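Local coordinates for hypothetical protein ydiI (PDB 1VH5), which hydrolyses 1,4-dihydroxy-2-naphthoyl-CoA to 1,4-dihydroxy-2-naphthoate in menaquinone biosynthesis and also cleaves a wide range of other acyl-CoA thioesters, at residues V61-A64 against E65-S69. Residues are numbered along the deposited sequence; the frame is centred on the assembly and turned at random.
Sequences VVLA and ESIGS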
loop_
_atom_site.group_PDB
_atom_site.type_symbol
_atom_site.label_atom_id
_atom_site.label_comp_id
_atom_site.label_asym_id
_atom_site.label_seq_id
_atom_site.Cartn_x
_atom_site.Cartn_y
_atom_site.Cartn_z
ATOM N N VAL A 61 -1.278 -0.060 -4.002
ATOM C CA VAL A 61 -1.558 -1.184 -3.092
ATOM C C VAL A 61 -2.773 -0.886 -2.220
ATOM O O VAL A 61 -3.583 -1.774 -1.949
ATOM C CB VAL A 61 -0.302 -1.576 -2.280
ATOM C CG1 VAL A 61 -0.650 -2.736 -1.330
ATOM C CG2 VAL A 61 0.838 -1.987 -3.226
ATOM N N VAL A 62 -2.942 0.358 -1.780
ATOM C CA VAL A 62 -4.194 0.713 -1.117
ATOM C C VAL A 62 -5.404 0.389 -2.012
ATOM O O VAL A 62 -6.384 -0.210 -1.565
ATOM C CB VAL A 62 -4.250 2.201 -0.715
ATOM C CG1 VAL A 62 -5.635 2.537 -0.141
ATOM C CG2 VAL A 62 -3.172 2.528 0.344
ATOM N N LEU A 63 -5.324 0.770 -3.273
ATOM C CA LEU A 63 -6.418 0.503 -4.204
ATOM C C LEU A 63 -6.647 -1.018 -4.318
ATOM O O LEU A 63 -7.801 -1.514 -4.166
ATOM C CB LEU A 63 -6.167 1.172 -5.565
ATOM C CG LEU A 63 -7.230 0.876 -6.647
ATOM C CD1 LEU A 63 -8.613 1.407 -6.233
ATOM C CD2 LEU A 63 -6.789 1.498 -7.963
ATOM N N ALA A 64 -5.566 -1.779 -4.536
ATOM C CA ALA A 64 -5.682 -3.229 -4.706
ATOM C C ALA A 64 -6.279 -3.864 -3.463
ATOM O O ALA A 64 -7.177 -4.726 -3.571
ATOM C CB ALA A 64 -4.321 -3.854 -5.011
ATOM N N GLU A 65 -5.791 -3.500 -2.271
ATOM C CA GLU A 65 -6.281 -4.137 -1.060
ATOM C C GLU A 65 -7.720 -3.712 -0.789
ATOM O O GLU A 65 -8.512 -4.509 -0.277
ATOM C CB GLU A 65 -5.373 -3.823 0.152
ATOM C CG GLU A 65 -5.817 -4.584 1.404
ATOM C CD GLU A 65 -4.706 -4.993 2.333
ATOM O OE1 GLU A 65 -3.513 -5.018 1.925
ATOM O OE2 GLU A 65 -5.068 -5.272 3.486
ATOM N N SER A 66 -8.072 -2.454 -1.081
ATOM C CA SER A 66 -9.457 -1.991 -0.844
ATOM C C SER A 66 -10.450 -2.776 -1.687
ATOM O O SER A 66 -11.535 -3.109 -1.216
ATOM C CB SER A 66 -9.569 -0.517 -1.213
ATOM O OG SER A 66 -8.787 0.300 -0.344
ATOM N N ILE A 67 -10.094 -3.056 -2.935
ATOM C CA ILE A 67 -10.973 -3.805 -3.850
ATOM C C ILE A 67 -11.010 -5.267 -3.460
ATOM O O ILE A 67 -12.086 -5.851 -3.298
ATOM C CB ILE A 67 -10.547 -3.696 -5.334
ATOM C CG1 ILE A 67 -10.557 -2.239 -5.816
ATOM C CG2 ILE A 67 -11.536 -4.474 -6.213
ATOM C CD1 ILE A 67 -9.821 -2.053 -7.117
ATOM N N GLY A 68 -9.833 -5.871 -3.268
ATOM C CA GLY A 68 -9.774 -7.292 -2.932
ATOM C C GLY A 68 -10.464 -7.620 -1.616
ATOM O O GLY A 68 -11.077 -8.681 -1.481
ATOM N N SER A 69 -10.310 -6.757 -0.613
ATOM C CA SER A 69 -10.956 -7.034 0.680
ATOM C C SER A 69 -12.473 -7.066 0.581
ATOM O O SER A 69 -13.108 -7.937 1.173
ATOM C CB SER A 69 -10.602 -5.940 1.698
ATOM O OG SER A 69 -9.210 -5.897 1.942
#
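S66 folds back over the preceding helical turn onto V62. Its CB rests 3.2 Å from V62 O, and its OG then donates a hydrogen bond of 2.7 Å to that same oxygen. With OG anti to the carbonyl carbon (chi1 -66°), the hydroxyl lies beside its own backbone N, which also bonds to V62 O. The two donors arrive from opposite faces of the carbonyl plane, OG well above it, so the oxygen is gripped twice. On its flank OG passes 3.9 Å from V62 CG1, and it makes a further hydrogen bond to H56 NE2 of the second subunit. Losing the hydroxyl to an alanine here would probably cost that histidine its partner and take from V62 O the second of these two donors. One residue along, L63 and I67 lie side by side, their CD1 methyls 3.8 Å apart, with I67 CG1 3.3 Å from L63 O. E65, the inferred nucleophile or proton acceptor, gives its N–H to V61 O at 2.8 Å, while its OE1 is hydrogen-bonded to H91 of the second subunit, consistent with an active site built at the dimer interface. All this belongs to helix 57-74, the buried central helix of the hotdog fold: V61 and E65 pack on strand 81-91, L63 and I67 on strand 38-43, and V62 and S66 against helix 22-25.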